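Local coordinates for teichoic acid biosynthesis protein F (Staphylococcus epidermidis, PDB 3L7I), which takes part in teichoic acid biosynthesis and contains a domain of the GT-B superfamily, modelled as two parallel beta sheets flanked by helices, at residues Y577-S588 / N598-V609; Y365-Y373 / G508-V516. All coordinates share one frame; numbering follows the deposited sequence.

Contact 1 of 2, residues Y577-S588 / N598-V609; sequences YVILLRMHYLIS and NFAIDVSNYNDV
I579 and L581 bind the backbone of F599 to V603 in parallel beta pairing, the strand axes diverging by 26°. I579 N reaches F599 O at 2.8 Å and L581 N reaches I601 O at 3.0 Å, while the carbonyls of I579 and L581 accept from I601 N and V603 N. Strand 600-602 is the outermost, within this chain, of the six-stranded sheet; it follows 577-581 through helix 585-588 in a beta-alpha-beta unit. Between the strands, apolar side chains fill in behind the backbone bonds. I579 CG2 packs on A600 CB at 3.6 Å and lies over a face of the F599 ring, 4.3 Å from its centroid, a CH-pi contact. On the sheet's other face, L580 and I601 run side by side. R582 packs closely too: bent at chi2 and chi3, it crosses V609 at about a right angle, NH1 3.5 Å from V609 CG2, with weak bonds to V603 O and Y606 O. Solvent-exposed N598 and N605 form the loose side. At the C-terminal end of the pairing, polar groups take over. D602 OD2 receives S588 OG, 2.7 Å away; OD1 takes S604 N in an Asx turn and S604 OG at 2.7 Å, and S604 OG accepts M583 N at 3.0 Å. A chi1 of -172° swings the D602 carboxylate toward S588 and S604. Bonds at both oxygens should limit its rotation, tying the end of the edge strand to helix 585-588.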
loop_
_atom_site.group_PDB
_atom_site.type_symbol
_atom_site.label_atom_id
_atom_site.label_comp_id
_atom_site.label_asym_id
_atom_site.label_seq_id
_atom_site.Cartn_x
_atom_site.Cartn_y
_atom_site.Cartn_z
ATOM N N TYR A 577 4.844 66.128 29.004
ATOM C CA TYR A 577 4.491 64.749 28.679
ATOM C C TYR A 577 5.584 63.933 28.011
ATOM O O TYR A 577 6.513 64.442 27.379
ATOM C CB TYR A 577 3.285 64.719 27.744
ATOM C CG TYR A 577 1.989 65.139 28.374
ATOM C CD1 TYR A 577 1.173 64.208 29.007
ATOM C CD2 TYR A 577 1.568 66.468 28.322
ATOM C CE1 TYR A 577 -0.021 64.595 29.582
ATOM C CE2 TYR A 577 0.380 66.863 28.889
ATOM C CZ TYR A 577 -0.416 65.924 29.520
ATOM O OH TYR A 577 -1.612 66.314 30.093
ATOM N N VAL A 578 5.429 62.631 28.130
ATOM C CA VAL A 578 6.160 61.730 27.285
ATOM C C VAL A 578 5.102 60.841 26.612
ATOM O O VAL A 578 4.074 60.525 27.225
ATOM C CB VAL A 578 7.168 60.970 28.122
ATOM C CG1 VAL A 578 6.615 59.616 28.533
ATOM C CG2 VAL A 578 8.442 60.845 27.365
ATOM N N ILE A 579 5.292 60.472 25.353
ATOM C CA ILE A 579 4.252 59.677 24.682
ATOM C C ILE A 579 4.694 58.250 24.295
ATOM O O ILE A 579 5.720 58.070 23.620
ATOM C CB ILE A 579 3.680 60.425 23.459
ATOM C CG1 ILE A 579 2.495 59.678 22.881
ATOM C CG2 ILE A 579 4.746 60.652 22.390
ATOM C CD1 ILE A 579 1.937 60.397 21.646
ATOM N N LEU A 580 3.946 57.239 24.741
ATOM C CA LEU A 580 4.295 55.848 24.406
ATOM C C LEU A 580 3.594 55.395 23.134
ATOM O O LEU A 580 2.358 55.405 23.070
ATOM C CB LEU A 580 3.949 54.899 25.550
ATOM C CG LEU A 580 4.442 55.310 26.934
ATOM C CD1 LEU A 580 4.187 54.246 27.982
ATOM C CD2 LEU A 580 5.915 55.636 26.843
ATOM N N LEU A 581 4.370 55.014 22.121
ATOM C CA LEU A 581 3.797 54.573 20.852
ATOM C C LEU A 581 3.720 53.042 20.789
ATOM O O LEU A 581 4.754 52.354 20.706
ATOM C CB LEU A 581 4.613 55.099 19.668
ATOM C CG LEU A 581 4.942 56.587 19.621
ATOM C CD1 LEU A 581 5.790 56.921 18.406
ATOM C CD2 LEU A 581 3.685 57.456 19.634
ATOM N N ARG A 582 2.502 52.510 20.828
ATOM C CA ARG A 582 2.295 51.080 20.702
ATOM C C ARG A 582 1.724 50.741 19.336
ATOM O O ARG A 582 0.513 50.777 19.137
ATOM C CB ARG A 582 1.364 50.584 21.807
ATOM C CG ARG A 582 0.950 49.125 21.636
ATOM C CD ARG A 582 0.939 48.358 22.947
ATOM N NE ARG A 582 2.201 47.671 23.132
ATOM C CZ ARG A 582 2.319 46.367 23.345
ATOM N NH1 ARG A 582 1.240 45.595 23.449
ATOM N NH2 ARG A 582 3.527 45.840 23.487
ATOM N N MET A 583 2.597 50.385 18.407
ATOM C CA MET A 583 2.207 50.163 17.019
ATOM C C MET A 583 2.277 48.703 16.603
ATOM O O MET A 583 2.932 47.906 17.256
ATOM C CB MET A 583 3.159 50.944 16.118
ATOM C CG MET A 583 3.674 52.209 16.766
ATOM S SD MET A 583 2.359 53.424 16.715
ATOM C CE MET A 583 2.477 53.899 14.986
ATOM N N HIS A 584 1.617 48.366 15.497
ATOM C CA HIS A 584 1.778 47.050 14.885
ATOM C C HIS A 584 3.270 46.834 14.690
ATOM O O HIS A 584 4.020 47.799 14.543
ATOM C CB HIS A 584 1.056 46.971 13.528
ATOM C CG HIS A 584 1.100 45.612 12.881
ATOM N ND1 HIS A 584 2.096 45.233 12.006
ATOM C CD2 HIS A 584 0.259 44.553 12.977
ATOM C CE1 HIS A 584 1.871 43.997 11.595
ATOM N NE2 HIS A 584 0.763 43.564 12.167
ATOM N N TYR A 585 3.705 45.579 14.691
ATOM C CA TYR A 585 5.135 45.314 14.681
ATOM C C TYR A 585 5.769 45.745 13.365
ATOM O O TYR A 585 6.927 46.120 13.336
ATOM C CB TYR A 585 5.437 43.844 14.993
ATOM C CG TYR A 585 5.333 42.922 13.800
ATOM C CD1 TYR A 585 6.347 42.871 12.844
ATOM C CD2 TYR A 585 4.225 42.101 13.628
ATOM C CE1 TYR A 585 6.255 42.032 11.746
ATOM C CE2 TYR A 585 4.123 41.259 12.534
ATOM C CZ TYR A 585 5.143 41.228 11.595
ATOM O OH TYR A 585 5.051 40.389 10.505
ATOM N N LEU A 586 5.005 45.698 12.281
ATOM C CA LEU A 586 5.507 46.105 10.970
ATOM C C LEU A 586 5.739 47.611 10.936
ATOM O O LEU A 586 6.626 48.100 10.239
ATOM C CB LEU A 586 4.517 45.721 9.865
ATOM C CG LEU A 586 4.471 44.281 9.365
ATOM C CD1 LEU A 586 3.333 44.138 8.366
ATOM C CD2 LEU A 586 5.792 43.885 8.734
ATOM N N ILE A 587 4.917 48.341 11.677
ATOM C CA ILE A 587 5.028 49.789 11.722
ATOM C C ILE A 587 6.145 50.225 12.668
ATOM O O ILE A 587 6.850 51.202 12.414
ATOM C CB ILE A 587 3.706 50.440 12.168
ATOM C CG1 ILE A 587 2.808 50.670 10.961
ATOM C CG2 ILE A 587 3.975 51.768 12.871
ATOM C CD1 ILE A 587 2.360 52.118 10.849
ATOM N N SER A 588 6.283 49.481 13.763
ATOM C CA SER A 588 7.254 49.775 14.796
ATOM C C SER A 588 8.633 49.813 14.203
ATOM O O SER A 588 9.335 50.813 14.349
ATOM C CB SER A 588 7.196 48.740 15.922
ATOM O OG SER A 588 8.204 48.965 16.890
ATOM N N ASN A 598 13.516 60.633 24.400
ATOM C CA ASN A 598 13.014 61.082 25.710
ATOM C C ASN A 598 11.663 61.767 25.614
ATOM O O ASN A 598 11.131 62.248 26.619
ATOM C CB ASN A 598 14.003 62.032 26.391
ATOM C CG ASN A 598 15.293 61.344 26.776
ATOM O OD1 ASN A 598 15.282 60.218 27.278
ATOM N ND2 ASN A 598 16.418 62.019 26.547
ATOM N N PHE A 599 11.126 61.840 24.397
ATOM C CA PHE A 599 9.778 62.358 24.223
ATOM C C PHE A 599 8.819 61.276 23.778
ATOM O O PHE A 599 7.855 60.994 24.468
ATOM C CB PHE A 599 9.715 63.550 23.263
ATOM C CG PHE A 599 8.303 63.952 22.933
ATOM C CD1 PHE A 599 7.395 64.206 23.951
ATOM C CD2 PHE A 599 7.870 64.017 21.625
ATOM C CE1 PHE A 599 6.102 64.542 23.666
ATOM C CE2 PHE A 599 6.580 64.348 21.339
ATOM C CZ PHE A 599 5.691 64.617 22.359
ATOM N N ALA A 600 9.086 60.695 22.611
ATOM C CA ALA A 600 8.286 59.590 22.085
ATOM C C ALA A 600 9.086 58.291 22.108
ATOM O O ALA A 600 10.085 58.148 21.403
ATOM C CB ALA A 600 7.796 59.900 20.678
ATOM N N ILE A 601 8.642 57.357 22.941
ATOM C CA ILE A 601 9.343 56.095 23.145
ATOM C C ILE A 601 8.589 54.993 22.427
ATOM O O ILE A 601 7.367 54.896 22.561
ATOM C CB ILE A 601 9.342 55.693 24.637
ATOM C CG1 ILE A 601 9.310 56.928 25.557
ATOM C CG2 ILE A 601 10.468 54.734 24.933
ATOM C CD1 ILE A 601 10.437 57.904 25.351
ATOM N N ASP A 602 9.290 54.146 21.687
ATOM C CA ASP A 602 8.612 53.045 21.015
ATOM C C ASP A 602 8.440 51.910 21.985
ATOM O O ASP A 602 9.408 51.437 22.583
ATOM C CB ASP A 602 9.387 52.560 19.802
ATOM C CG ASP A 602 8.601 51.565 18.992
ATOM O OD1 ASP A 602 7.660 50.987 19.557
ATOM O OD2 ASP A 602 8.906 51.366 17.797
ATOM N N VAL A 603 7.206 51.468 22.152
ATOM C CA VAL A 603 6.915 50.522 23.201
ATOM C C VAL A 603 6.160 49.310 22.642
ATOM O O VAL A 603 5.449 48.606 23.365
ATOM C CB VAL A 603 6.139 51.238 24.308
ATOM C CG1 VAL A 603 4.676 51.407 23.929
ATOM C CG2 VAL A 603 6.284 50.519 25.618
ATOM N N SER A 604 6.364 49.060 21.345
ATOM C CA SER A 604 5.582 48.089 20.572
ATOM C C SER A 604 5.956 46.659 20.889
ATOM O O SER A 604 5.159 45.749 20.691
ATOM C CB SER A 604 5.794 48.304 19.077
ATOM O OG SER A 604 5.526 49.639 18.705
ATOM N N ASN A 605 7.174 46.463 21.371
ATOM C CA ASN A 605 7.625 45.134 21.744
ATOM C C ASN A 605 7.452 44.775 23.213
ATOM O O ASN A 605 7.727 43.648 23.604
ATOM C CB ASN A 605 9.079 44.942 21.335
ATOM C CG ASN A 605 9.248 44.948 19.841
ATOM O OD1 ASN A 605 8.462 44.318 19.108
ATOM N ND2 ASN A 605 10.269 45.667 19.364
ATOM N N TYR A 606 6.994 45.719 24.024
ATOM C CA TYR A 606 6.936 45.503 25.466
ATOM C C TYR A 606 6.084 44.271 25.797
ATOM O O TYR A 606 4.990 44.129 25.274
ATOM C CB TYR A 606 6.397 46.764 26.143
ATOM C CG TYR A 606 6.540 46.777 27.640
ATOM C CD1 TYR A 606 5.456 46.498 28.468
ATOM C CD2 TYR A 606 7.762 47.071 28.229
ATOM C CE1 TYR A 606 5.590 46.506 29.847
ATOM C CE2 TYR A 606 7.912 47.076 29.604
ATOM C CZ TYR A 606 6.825 46.794 30.410
ATOM O OH TYR A 606 6.990 46.802 31.776
ATOM N N ASN A 607 6.585 43.367 26.635
ATOM C CA ASN A 607 5.899 42.088 26.883
ATOM C C ASN A 607 4.456 42.263 27.334
ATOM O O ASN A 607 3.565 41.535 26.915
ATOM C CB ASN A 607 6.633 41.269 27.948
ATOM C CG ASN A 607 8.152 41.328 27.799
ATOM O OD1 ASN A 607 8.673 41.811 26.786
ATOM N ND2 ASN A 607 8.872 40.829 28.813
ATOM N N ASP A 608 4.231 43.256 28.185
ATOM C CA ASP A 608 2.998 43.330 28.963
ATOM C C ASP A 608 2.200 44.659 28.848
ATOM O O ASP A 608 2.621 45.732 29.294
ATOM C CB ASP A 608 3.316 42.981 30.422
ATOM C CG ASP A 608 2.086 42.669 31.222
ATOM O OD1 ASP A 608 2.041 41.574 31.825
ATOM O OD2 ASP A 608 1.162 43.520 31.235
ATOM N N VAL A 609 1.019 44.565 28.268
ATOM C CA VAL A 609 0.309 45.757 27.889
ATOM C C VAL A 609 -0.452 46.378 29.065
ATOM O O VAL A 609 -0.750 47.591 29.059
ATOM C CB VAL A 609 -0.633 45.468 26.704
ATOM C CG1 VAL A 609 -1.913 44.840 27.197
ATOM C CG2 VAL A 609 -0.939 46.746 25.967
#

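Contact 2 of 2, residues Y365-Y373 / G508-V516; sequences YSDSPKYIY and GYPRNDVLV
The N-terminal part of helix 367-379, with D367 at or near its start, packs through D367, S368, Y371 and I372 against the turn Y509-R511 and the helix 513-517 that follows it. S368 OG accepts the backbone N-H of R511 at 3.0 Å. Beside this bond, D367 OD2 forms a salt bridge with R511 NE at 3.0 Å; its hydrogen bond is weak, bent to 131° at the hydrogen, and the carboxylate and guanidinium planes stand 76° apart. R511 has CG between its backbone N and carbonyl carbon (chi1 52°) and bends at chi2 and chi3, which carries the guanidinium to D367; its NH2 makes a second salt bridge with D629. D367 OD1 takes S368 N from above the carboxylate plane. In sequence the turn comes just after strand 504-506, the last of the seven-stranded sheet, and leads toward the strands of the six-stranded one, consistent with a connection between the two halves of a GT-B fold. I372 CG1 lies alongside P510 CG at 3.8 Å, both side chains pointing the same way. The Y371 side chain crosses that of V514 at about a right angle, OH to CG2 3.8 Å, and its hydroxyl bonds to D608. Helix 706-721 touches the same patch, I710 meeting I372 and A706 meeting P510.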
loop_
_atom_site.group_PDB
_atom_site.type_symbol
_atom_site.label_atom_id
_atom_site.label_comp_id
_atom_site.label_asym_id
_atom_site.label_seq_id
_atom_site.Cartn_x
_atom_site.Cartn_y
_atom_site.Cartn_z
ATOM N N TYR A 365 4.771 34.701 26.122
ATOM C CA TYR A 365 4.355 34.425 27.476
ATOM C C TYR A 365 3.669 35.699 27.928
ATOM O O TYR A 365 4.331 36.685 28.211
ATOM C CB TYR A 365 5.552 34.099 28.357
ATOM C CG TYR A 365 5.202 34.060 29.818
ATOM C CD1 TYR A 365 4.442 33.017 30.348
ATOM C CD2 TYR A 365 5.608 35.085 30.673
ATOM C CE1 TYR A 365 4.101 32.991 31.692
ATOM C CE2 TYR A 365 5.274 35.075 32.011
ATOM C CZ TYR A 365 4.523 34.025 32.521
ATOM O OH TYR A 365 4.214 34.018 33.870
ATOM N N SER A 366 2.342 35.699 27.957
ATOM C CA SER A 366 1.604 36.940 28.175
ATOM C C SER A 366 0.104 36.750 28.391
ATOM O O SER A 366 -0.404 35.623 28.478
ATOM C CB SER A 366 1.800 37.896 26.988
ATOM O OG SER A 366 1.094 37.456 25.823
ATOM N N ASP A 367 -0.589 37.883 28.472
ATOM C CA ASP A 367 -2.045 37.940 28.547
ATOM C C ASP A 367 -2.630 37.139 29.688
ATOM O O ASP A 367 -1.960 36.830 30.657
ATOM C CB ASP A 367 -2.709 37.534 27.226
ATOM C CG ASP A 367 -4.029 38.287 26.983
ATOM O OD1 ASP A 367 -5.118 37.650 27.072
ATOM O OD2 ASP A 367 -3.975 39.525 26.734
ATOM N N SER A 368 -3.900 36.810 29.549
ATOM C CA SER A 368 -4.648 36.165 30.600
ATOM C C SER A 368 -4.126 34.778 30.982
ATOM O O SER A 368 -4.198 34.396 32.147
ATOM C CB SER A 368 -6.121 36.104 30.216
ATOM O OG SER A 368 -6.775 37.279 30.626
ATOM N N PRO A 369 -3.621 34.003 30.009
ATOM C CA PRO A 369 -2.977 32.752 30.427
ATOM C C PRO A 369 -1.797 32.997 31.383
ATOM O O PRO A 369 -1.580 32.208 32.325
ATOM C CB PRO A 369 -2.481 32.160 29.111
ATOM C CG PRO A 369 -3.463 32.667 28.116
ATOM C CD PRO A 369 -3.783 34.077 28.551
ATOM N N LYS A 370 -1.049 34.075 31.137
ATOM C CA LYS A 370 0.115 34.367 31.948
ATOM C C LYS A 370 -0.299 34.514 33.419
ATOM O O LYS A 370 0.307 33.891 34.310
ATOM C CB LYS A 370 0.859 35.605 31.425
ATOM C CG LYS A 370 1.686 36.366 32.503
ATOM C CD LYS A 370 2.670 37.360 31.882
ATOM C CE LYS A 370 3.062 38.492 32.843
ATOM N NZ LYS A 370 4.295 39.232 32.386
ATOM N N TYR A 371 -1.346 35.307 33.663
ATOM C CA TYR A 371 -1.814 35.568 35.022
ATOM C C TYR A 371 -2.496 34.367 35.684
ATOM O O TYR A 371 -2.361 34.166 36.893
ATOM C CB TYR A 371 -2.703 36.811 35.060
ATOM C CG TYR A 371 -1.910 38.065 34.790
ATOM C CD1 TYR A 371 -1.639 38.469 33.489
ATOM C CD2 TYR A 371 -1.402 38.831 35.836
ATOM C CE1 TYR A 371 -0.899 39.600 33.238
ATOM C CE2 TYR A 371 -0.662 39.962 35.594
ATOM C CZ TYR A 371 -0.411 40.341 34.292
ATOM O OH TYR A 371 0.329 41.470 34.042
ATOM N N ILE A 372 -3.217 33.567 34.902
ATOM C CA ILE A 372 -3.797 32.350 35.441
ATOM C C ILE A 372 -2.638 31.512 35.966
ATOM O O ILE A 372 -2.691 30.999 37.085
ATOM C CB ILE A 372 -4.653 31.579 34.386
ATOM C CG1 ILE A 372 -5.908 32.387 34.033
ATOM C CG2 ILE A 372 -5.049 30.190 34.891
ATOM C CD1 ILE A 372 -6.726 31.802 32.872
ATOM N N TYR A 373 -1.570 31.440 35.172
ATOM C CA TYR A 373 -0.376 30.664 35.522
ATOM C C TYR A 373 0.366 31.203 36.738
ATOM O O TYR A 373 0.720 30.442 37.642
ATOM C CB TYR A 373 0.591 30.571 34.343
ATOM C CG TYR A 373 1.950 30.014 34.697
ATOM C CD1 TYR A 373 2.105 28.681 35.047
ATOM C CD2 TYR A 373 3.082 30.822 34.672
ATOM C CE1 TYR A 373 3.351 28.158 35.365
ATOM C CE2 TYR A 373 4.336 30.315 34.985
ATOM C CZ TYR A 373 4.464 28.978 35.327
ATOM O OH TYR A 373 5.702 28.468 35.632
ATOM N N GLY A 508 -14.423 38.578 34.248
ATOM C CA GLY A 508 -13.451 39.600 33.893
ATOM C C GLY A 508 -12.146 38.953 33.491
ATOM O O GLY A 508 -11.932 37.770 33.732
ATOM N N TYR A 509 -11.266 39.722 32.866
ATOM C CA TYR A 509 -10.014 39.177 32.340
ATOM C C TYR A 509 -8.924 39.050 33.401
ATOM O O TYR A 509 -8.633 39.995 34.143
ATOM C CB TYR A 509 -9.522 40.011 31.161
ATOM C CG TYR A 509 -10.312 39.763 29.918
ATOM C CD1 TYR A 509 -10.467 38.473 29.446
ATOM C CD2 TYR A 509 -10.902 40.802 29.211
ATOM C CE1 TYR A 509 -11.186 38.205 28.314
ATOM C CE2 TYR A 509 -11.633 40.545 28.059
ATOM C CZ TYR A 509 -11.771 39.233 27.618
ATOM O OH TYR A 509 -12.487 38.899 26.487
ATOM N N PRO A 510 -8.326 37.862 33.490
ATOM C CA PRO A 510 -7.219 37.711 34.432
ATOM C C PRO A 510 -6.139 38.756 34.166
ATOM O O PRO A 510 -5.503 39.244 35.106
ATOM C CB PRO A 510 -6.713 36.299 34.124
ATOM C CG PRO A 510 -7.949 35.572 33.739
ATOM C CD PRO A 510 -8.757 36.573 32.930
ATOM N N ARG A 511 -5.951 39.096 32.889
ATOM C CA ARG A 511 -4.906 40.019 32.459
ATOM C C ARG A 511 -5.209 41.409 32.966
ATOM O O ARG A 511 -4.332 42.279 32.979
ATOM C CB ARG A 511 -4.868 40.080 30.943
ATOM C CG ARG A 511 -6.225 40.374 30.368
ATOM C CD ARG A 511 -6.189 41.452 29.331
ATOM N NE ARG A 511 -6.344 40.875 28.006
ATOM C CZ ARG A 511 -7.047 41.440 27.021
ATOM N NH1 ARG A 511 -7.139 40.826 25.837
ATOM N NH2 ARG A 511 -7.660 42.609 27.221
ATOM N N ASN A 512 -6.466 41.615 33.357
ATOM C CA ASN A 512 -6.929 42.906 33.845
ATOM C C ASN A 512 -6.777 43.044 35.358
ATOM O O ASN A 512 -6.859 44.152 35.887
ATOM C CB ASN A 512 -8.382 43.162 33.423
ATOM C CG ASN A 512 -8.516 43.596 31.957
ATOM O OD1 ASN A 512 -7.534 43.937 31.305
ATOM N ND2 ASN A 512 -9.753 43.579 31.442
ATOM N N ASP A 513 -6.528 41.923 36.038
ATOM C CA ASP A 513 -6.396 41.884 37.497
ATOM C C ASP A 513 -5.555 43.052 38.019
ATOM O O ASP A 513 -6.014 43.836 38.867
ATOM C CB ASP A 513 -5.784 40.552 37.966
ATOM C CG ASP A 513 -6.812 39.399 38.057
ATOM O OD1 ASP A 513 -8.032 39.646 37.878
ATOM O OD2 ASP A 513 -6.384 38.239 38.319
ATOM N N VAL A 514 -4.329 43.168 37.506
ATOM C CA VAL A 514 -3.401 44.231 37.915
ATOM C C VAL A 514 -3.996 45.651 37.830
ATOM O O VAL A 514 -3.602 46.526 38.597
ATOM C CB VAL A 514 -2.074 44.197 37.091
ATOM C CG1 VAL A 514 -0.991 43.409 37.793
ATOM C CG2 VAL A 514 -2.334 43.652 35.715
ATOM N N LEU A 515 -4.907 45.892 36.884
ATOM C CA LEU A 515 -5.490 47.222 36.739
ATOM C C LEU A 515 -6.363 47.519 37.956
ATOM O O LEU A 515 -6.518 48.664 38.387
ATOM C CB LEU A 515 -6.282 47.337 35.440
ATOM C CG LEU A 515 -5.500 47.029 34.158
ATOM C CD1 LEU A 515 -6.403 47.171 32.965
ATOM C CD2 LEU A 515 -4.277 47.922 33.991
ATOM N N VAL A 516 -6.912 46.463 38.532
ATOM C CA VAL A 516 -7.754 46.609 39.709
ATOM C C VAL A 516 -6.948 46.587 41.023
ATOM O O VAL A 516 -7.158 47.434 41.904
ATOM C CB VAL A 516 -8.833 45.530 39.728
ATOM C CG1 VAL A 516 -9.428 45.408 41.111
ATOM C CG2 VAL A 516 -9.903 45.843 38.696
#

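The two contacts follow one another along the chain: contact 2 pairs 365-373 with 508-516, and contact 1 begins later, at 577-588 with 598-609. Their centres lie about 21 Å apart. Contact 1 belongs to the edge of the six-stranded sheet, whereas contact 2 joins a helix that follows the first strand of the seven-stranded sheet to the segment after its last one. They meet at D608, whose OD1 lies 2.8 Å from Y371 OH, a probable hydrogen bond, and 3.3 Å from K370 NZ, a long, weak ion pair. D608, just before helix 609-614, is one point where the two regions touch, consistent with an interface between the halves of a GT-B fold.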